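Local coordinates for protein AA9 family lytic polysaccharide monooxygenase cel61B (PDB 2VTC) that cleaves glycosidic bonds in crystalline and amorphous polysaccharides by oxidation at an active-site copper, yielding C1 or C4 oxidation products, at residues A89-A92 with A93-I97; T146-W149 with A150-L154; V163-P166 with S167-P171. All blocks are in the same frame, centred on the assembly; numbering follows the deposited sequence.

Contact 1 of 3, residues A89-A92 with A93-I97; sequences ATAA and AGSNI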
loop_
_atom_site.group_PDB
_atom_site.type_symbol
_atom_site.label_atom_id
_atom_site.label_comp_id
_atom_site.label_asym_id
_atom_site.label_seq_id
_atom_site.Cartn_x
_atom_site.Cartn_y
_atom_site.Cartn_z
ATOM N N ALA A 89 8.734 12.522 2.176
ATOM C CA ALA A 89 7.842 13.562 1.676
ATOM C C ALA A 89 7.150 14.197 2.881
ATOM O O ALA A 89 7.415 13.818 4.040
ATOM C CB ALA A 89 6.815 12.965 0.711
ATOM N N THR A 90 6.293 15.183 2.627
ATOM C CA THR A 90 5.563 15.842 3.715
ATOM C C THR A 90 4.213 16.369 3.255
ATOM O O THR A 90 4.038 16.723 2.073
ATOM C CB THR A 90 6.401 17.000 4.366
ATOM O OG1 THR A 90 5.747 17.481 5.554
ATOM C CG2 THR A 90 6.608 18.134 3.390
ATOM N N ALA A 91 3.256 16.419 4.183
ATOM C CA ALA A 91 1.873 16.722 3.837
ATOM C C ALA A 91 1.120 17.198 5.061
ATOM O O ALA A 91 1.337 16.694 6.168
ATOM C CB ALA A 91 1.180 15.470 3.254
ATOM N N ALA A 92 0.250 18.184 4.878
ATOM C CA ALA A 92 -0.658 18.601 5.954
ATOM C C ALA A 92 -1.754 17.554 6.169
ATOM O O ALA A 92 -2.236 16.947 5.205
ATOM C CB ALA A 92 -1.273 19.967 5.629
ATOM N N ALA A 93 -2.140 17.328 7.425
ATOM C CA ALA A 93 -3.262 16.444 7.713
ATOM C C ALA A 93 -4.463 16.950 6.930
ATOM O O ALA A 93 -4.673 18.169 6.828
ATOM C CB ALA A 93 -3.555 16.400 9.206
ATOM N N GLY A 94 -5.231 16.021 6.356
ATOM C CA GLY A 94 -6.362 16.350 5.492
ATOM C C GLY A 94 -6.002 16.416 4.020
ATOM O O GLY A 94 -6.893 16.514 3.169
ATOM N N SER A 95 -4.705 16.358 3.702
ATOM C CA SER A 95 -4.265 16.338 2.309
ATOM C C SER A 95 -4.668 15.043 1.596
ATOM O O SER A 95 -4.846 13.995 2.229
ATOM C CB SER A 95 -2.744 16.516 2.206
ATOM O OG SER A 95 -2.342 17.774 2.727
ATOM N N ASN A 96 -4.817 15.127 0.275
ATOM C CA ASN A 96 -5.028 13.950 -0.544
ATOM C C ASN A 96 -3.724 13.502 -1.180
ATOM O O ASN A 96 -2.989 14.307 -1.774
ATOM C CB ASN A 96 -6.091 14.197 -1.629
ATOM C CG ASN A 96 -7.492 14.397 -1.051
ATOM O OD1 ASN A 96 -8.149 15.410 -1.321
ATOM N ND2 ASN A 96 -7.955 13.445 -0.263
ATOM N N ILE A 97 -3.430 12.216 -1.022
ATOM C CA ILE A 97 -2.349 11.580 -1.744
ATOM C C ILE A 97 -2.985 10.924 -2.953
ATOM O O ILE A 97 -4.072 10.346 -2.845
ATOM C CB ILE A 97 -1.664 10.456 -0.902
ATOM C CG1 ILE A 97 -1.268 10.974 0.488
ATOM C CG2 ILE A 97 -0.479 9.845 -1.682
ATOM C CD1 ILE A 97 -1.099 9.863 1.522
#

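Contact 2 of 3, residues T146-W149 with A150-L154; sequences TQVW and AQQDL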
loop_
_atom_site.group_PDB
_atom_site.type_symbol
_atom_site.label_atom_id
_atom_site.label_comp_id
_atom_site.label_asym_id
_atom_site.label_seq_id
_atom_site.Cartn_x
_atom_site.Cartn_y
_atom_site.Cartn_z
ATOM N N THR A 146 -23.189 -2.940 -9.346
ATOM C CA THR A 146 -22.543 -3.028 -10.652
ATOM C C THR A 146 -21.654 -4.282 -10.794
ATOM O O THR A 146 -21.325 -4.676 -11.923
ATOM C CB THR A 146 -21.690 -1.785 -10.993
ATOM O OG1 THR A 146 -20.617 -1.677 -10.032
ATOM C CG2 THR A 146 -22.526 -0.493 -10.996
ATOM N N GLN A 147 -21.289 -4.886 -9.655
ATOM C CA GLN A 147 -20.298 -5.989 -9.571
ATOM C C GLN A 147 -18.878 -5.585 -10.024
ATOM O O GLN A 147 -18.051 -6.448 -10.379
ATOM C CB GLN A 147 -20.794 -7.269 -10.284
ATOM C CG GLN A 147 -22.068 -7.862 -9.678
ATOM C CD GLN A 147 -21.873 -8.515 -8.318
ATOM O OE1 GLN A 147 -21.152 -9.505 -8.189
ATOM N NE2 GLN A 147 -22.559 -7.992 -7.297
ATOM N N VAL A 148 -18.600 -4.284 -9.970
ATOM C CA VAL A 148 -17.303 -3.729 -10.373
ATOM C C VAL A 148 -16.424 -3.452 -9.156
ATOM O O VAL A 148 -16.847 -2.794 -8.205
ATOM C CB VAL A 148 -17.446 -2.433 -11.212
ATOM C CG1 VAL A 148 -16.089 -1.866 -11.582
ATOM C CG2 VAL A 148 -18.180 -2.738 -12.506
ATOM N N TRP A 149 -15.200 -3.975 -9.220
ATOM C CA TRP A 149 -14.215 -3.825 -8.122
ATOM C C TRP A 149 -13.438 -2.513 -8.152
ATOM O O TRP A 149 -13.236 -1.889 -9.205
ATOM C CB TRP A 149 -13.210 -4.973 -8.192
ATOM C CG TRP A 149 -13.745 -6.277 -7.783
ATOM C CD1 TRP A 149 -14.254 -7.265 -8.608
ATOM C CD2 TRP A 149 -13.826 -6.788 -6.452
ATOM N NE1 TRP A 149 -14.649 -8.346 -7.853
ATOM C CE2 TRP A 149 -14.399 -8.084 -6.527
ATOM C CE3 TRP A 149 -13.487 -6.265 -5.190
ATOM C CZ2 TRP A 149 -14.649 -8.864 -5.389
ATOM C CZ3 TRP A 149 -13.716 -7.056 -4.058
ATOM C CH2 TRP A 149 -14.266 -8.343 -4.163
ATOM N N ALA A 150 -12.959 -2.115 -6.972
ATOM C CA ALA A 150 -12.062 -0.962 -6.857
ATOM C C ALA A 150 -10.901 -1.012 -7.859
ATOM O O ALA A 150 -10.528 0.017 -8.415
ATOM C CB ALA A 150 -11.527 -0.849 -5.413
ATOM N N GLN A 151 -10.339 -2.199 -8.097
ATOM C CA GLN A 151 -9.197 -2.294 -9.033
ATOM C C GLN A 151 -9.562 -1.975 -10.494
ATOM O O GLN A 151 -8.749 -1.426 -11.239
ATOM C CB GLN A 151 -8.469 -3.621 -8.878
ATOM C CG GLN A 151 -7.485 -3.597 -7.669
ATOM C CD GLN A 151 -6.810 -4.913 -7.428
ATOM O OE1 GLN A 151 -6.101 -5.426 -8.289
ATOM N NE2 GLN A 151 -7.015 -5.482 -6.238
ATOM N N GLN A 152 -10.800 -2.286 -10.887
ATOM C CA GLN A 152 -11.301 -1.825 -12.193
ATOM C C GLN A 152 -11.407 -0.294 -12.228
ATOM O O GLN A 152 -11.029 0.345 -13.221
ATOM C CB GLN A 152 -12.631 -2.521 -12.546
ATOM C CG GLN A 152 -13.235 -2.117 -13.906
ATOM C CD GLN A 152 -12.309 -2.360 -15.086
ATOM O OE1 GLN A 152 -11.887 -1.418 -15.750
ATOM N NE2 GLN A 152 -12.001 -3.614 -15.357
ATOM N N ASP A 153 -11.873 0.305 -11.130
ATOM C CA ASP A 153 -11.898 1.759 -11.012
ATOM C C ASP A 153 -10.502 2.365 -11.131
ATOM O O ASP A 153 -10.335 3.396 -11.780
ATOM C CB ASP A 153 -12.618 2.215 -9.739
ATOM C CG ASP A 153 -14.104 1.868 -9.762
ATOM O OD1 ASP A 153 -14.652 1.715 -10.876
ATOM O OD2 ASP A 153 -14.705 1.739 -8.681
ATOM N N LEU A 154 -9.493 1.694 -10.562
ATOM C CA LEU A 154 -8.110 2.167 -10.678
ATOM C C LEU A 154 -7.673 2.233 -12.148
ATOM O O LEU A 154 -7.117 3.244 -12.600
ATOM C CB LEU A 154 -7.176 1.239 -9.879
ATOM C CG LEU A 154 -5.666 1.456 -9.969
ATOM C CD1 LEU A 154 -5.270 2.723 -9.250
ATOM C CD2 LEU A 154 -4.959 0.249 -9.352
HETATM O O HOH W 1 -16.680 0.163 -7.924
#

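Contact 3 of 3, residues V163-P166 with S167-P171; sequences VKIP and SSLRP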
loop_
_atom_site.group_PDB
_atom_site.type_symbol
_atom_site.label_atom_id
_atom_site.label_comp_id
_atom_site.label_asym_id
_atom_site.label_seq_id
_atom_site.Cartn_x
_atom_site.Cartn_y
_atom_site.Cartn_z
ATOM N N VAL A 163 -6.138 8.810 -1.765
ATOM C CA VAL A 163 -6.271 8.487 -0.349
ATOM C C VAL A 163 -6.136 9.771 0.467
ATOM O O VAL A 163 -5.129 10.460 0.357
ATOM C CB VAL A 163 -5.182 7.460 0.115
ATOM C CG1 VAL A 163 -5.311 7.163 1.590
ATOM C CG2 VAL A 163 -5.320 6.156 -0.669
ATOM N N LYS A 164 -7.143 10.067 1.277
ATOM C CA LYS A 164 -7.116 11.201 2.206
ATOM C C LYS A 164 -6.365 10.891 3.508
ATOM O O LYS A 164 -6.657 9.884 4.173
ATOM C CB LYS A 164 -8.543 11.655 2.543
ATOM C CG LYS A 164 -8.598 13.016 3.252
ATOM C CD LYS A 164 -10.029 13.418 3.605
ATOM C CE LYS A 164 -10.070 14.789 4.263
ATOM N NZ LYS A 164 -9.512 15.876 3.386
ATOM N N ILE A 165 -5.399 11.751 3.853
ATOM C CA ILE A 165 -4.766 11.716 5.182
ATOM C C ILE A 165 -5.792 12.286 6.178
ATOM O O ILE A 165 -6.215 13.427 6.013
ATOM C CB ILE A 165 -3.451 12.547 5.205
ATOM C CG1 ILE A 165 -2.455 12.013 4.178
ATOM C CG2 ILE A 165 -2.823 12.536 6.609
ATOM C CD1 ILE A 165 -1.216 12.897 4.010
ATOM N N PRO A 166 -6.217 11.493 7.189
ATOM C CA PRO A 166 -7.222 11.947 8.157
ATOM C C PRO A 166 -6.883 13.328 8.733
ATOM O O PRO A 166 -5.713 13.598 9.076
ATOM C CB PRO A 166 -7.161 10.877 9.251
ATOM C CG PRO A 166 -6.772 9.638 8.498
ATOM C CD PRO A 166 -5.769 10.116 7.484
ATOM N N SER A 167 -7.890 14.199 8.789
ATOM C CA SER A 167 -7.709 15.606 9.192
ATOM C C SER A 167 -7.247 15.760 10.637
ATOM O O SER A 167 -6.596 16.747 10.997
ATOM C CB SER A 167 -9.015 16.372 8.996
ATOM O OG SER A 167 -9.287 16.487 7.618
ATOM N N SER A 168 -7.590 14.766 11.448
ATOM C CA SER A 168 -7.306 14.767 12.882
ATOM C C SER A 168 -5.922 14.224 13.240
ATOM O O SER A 168 -5.511 14.278 14.403
ATOM C CB SER A 168 -8.368 13.946 13.606
ATOM O OG SER A 168 -8.386 12.609 13.132
ATOM N N LEU A 169 -5.201 13.698 12.254
ATOM C CA LEU A 169 -3.924 13.033 12.547
ATOM C C LEU A 169 -2.859 14.040 12.971
ATOM O O LEU A 169 -2.586 14.985 12.240
ATOM C CB LEU A 169 -3.443 12.224 11.342
ATOM C CG LEU A 169 -2.195 11.377 11.590
ATOM C CD1 LEU A 169 -2.377 10.327 12.741
ATOM C CD2 LEU A 169 -1.761 10.722 10.269
ATOM N N ARG A 170 -2.268 13.815 14.145
ATOM C CA ARG A 170 -1.305 14.739 14.727
ATOM C C ARG A 170 0.001 14.720 13.928
ATOM O O ARG A 170 0.329 13.696 13.305
ATOM C CB ARG A 170 -1.064 14.408 16.209
ATOM C CG ARG A 170 -0.227 13.171 16.472
ATOM C CD ARG A 170 -0.014 12.939 17.945
ATOM N NE ARG A 170 0.687 11.673 18.158
ATOM C CZ ARG A 170 1.184 11.258 19.324
ATOM N NH1 ARG A 170 1.067 12.007 20.414
ATOM N NH2 ARG A 170 1.798 10.086 19.397
ATOM N N PRO A 171 0.740 15.842 13.916
ATOM C CA PRO A 171 2.055 15.849 13.257
ATOM C C PRO A 171 2.999 14.734 13.729
ATOM O O PRO A 171 2.968 14.316 14.899
ATOM C CB PRO A 171 2.625 17.236 13.615
ATOM C CG PRO A 171 1.446 18.058 13.898
ATOM C CD PRO A 171 0.418 17.162 14.507
#

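Contact 1 of 3, residues A89-A92 with A93-I97
Ser95 carries its OG beside its own backbone N and anti to its carbonyl carbon (chi1 -62°). This torsion turns the hydroxyl to the carbonyl oxygen of Ala92, which the backbone N-H of Ser95 also reaches. Ser95 N lies 2.9 Å from Ala92 O, with an N-H...O angle of 150°. Ser95 OG donates to the same Ala92 O at 2.6 Å. Neither donor lies in the plane of the carbonyl, and the hydroxyl is the less tilted of the two. Two bonds from one residue therefore grip one oxygen.

The backbone bond closes a type II beta turn from Ala92 to Ser95. Ala93 and Gly94 are its corners. Gly94 has a positive phi, and a side chain there would press against the carbonyl oxygen of Ala93. The turn leads from strand 89-92 into strand 96-102. These strands belong to different sheets, so it is a link between the two sheets of the beta sandwich known for AA9 enzymes.

The apolar contact is small. Ala91 points its CB toward Ser95, and the two CB atoms meet at 4.2 Å. Separately, Ala92 CB approaches Ser95 OG to 3.8 Å. Asn29 ND2 bonds to Ser95 OG, so the hydroxyl donates a hydrogen bond to Ala92 O and accepts one from Asn29 ND2. Changing Ser95 to an alanine would probably leave Ala92 O with the backbone N-H as its one remaining donor from this residue, and the Asn29 amide without its hydroxyl mate.

Ile28 of strand 22-28 packs against Ala91 and Ser95. Strand 193-204 pairs in parallel with strand 89-92 through the backbone of Ala202 and Thr204.

Contact 2 of 3, residues T146-W149 with A150-L154
Trp149 occupies the N-cap of helix 150-156, and its carbonyl oxygen receives the N-H of Asp153 one turn later. Asp153 N lies 3.2 Å from Trp149 O. The bond is nearly straight (162°) and the donor sits in the carbonyl plane. Gln152 N is 3.0 Å from the same Trp149 O, but its poor angle makes that bond weak.

Val148 meets the helix with one methyl. Its CG1 is anti to the backbone N (chi1 179°), which lays it against the base of Gln152. Val148 CG1 is 3.6 Å from Gln152 CB and 3.7 Å from Gln152 CG. The two side chains cross obliquely. The same CG1 also lies near a carboxylate oxygen, 3.9 Å from Asp153 OD1.

A water joins the two sides. It donates to Val148 O at 3.0 Å and to Asp153 OD2 at 2.6 Å. Ahead of the helix, Thr146 OG1 accepts from Val148 N in an ST turn. The Trp149 ring leads away from residues 150-154 and meets Tyr239 edge-to-face (T-shaped). Gln151 OE1 is hydrogen-bonded to Trp106 NE1 and Gln151 NE2 to Pro112 O, and the side chain packs on His108, a copper ligand.

The Asp153 carboxylate is probably stabilised by the partial positive charge at the N-terminal end of the helix, and the water lets it reach back to the carbonyl of Val148.

Contact 3 of 3, residues V163-P166 with S167-P171
A type I beta turn from Pro166 to Leu169 follows the end of strand 160-164. Its closing bond runs from Leu169 N to Pro166 O, 3.2 Å apart. The N-H points almost straight at the oxygen (164°). The donor nevertheless stands well above the carbonyl plane, 60° out of it, and so does not sit on a lone pair.

Apolar groups pack across the turn. Leu169 has CG anti to its backbone N (chi1 -174°), and one branch reaches back to Ile165. Leu169 CD2 and Ile165 CG2 meet at 4.2 Å. Pro166 CB and Leu169 CB come within 4.5 Å, a loose contact, and Leu169 CB lies 3.5 Å from Pro166 O.

Lys164 is extended as far as CE and bends only at its last torsion. Its CE passes Ser167 OG at 3.8 Å. The ammonium end bonds to the carbonyl oxygen of Gly94.

Around the turn, Ile165 packs on Ile97 of strand 96-102 and on Phe176 of strand 172-182, where Leu169 lies on Tyr174 near the strand's start. Pro166 touches Ile137 of strand 133-143 and also Trp247. The turn thus lies between strand 160-164 of the four-stranded sheet and strand 172-182 of the mixed sheet, joining the two along the chain.

How the contacts relate
The three contacts come in series along the chain, and none encloses or crosses another. Contact 1 closes a tight turn from strand 89-92 into strand 96-102. Contact 2 opens helix 150-156 after the short, weakly bonded strand 148-149. Contact 3 closes the turn that leaves strand 160-164 for strand 172-182. Contacts 1 and 3 touch, with centres about 7 Å apart, because strands 96-102 and 160-164 are neighbours. Ile97 O and Val163 N are 2.8 Å apart, a probable hydrogen bond, and both turns lie on the same side of the chain's centre. Contact 2 stands apart, its centre about 26 Å from each, nearer the metal site.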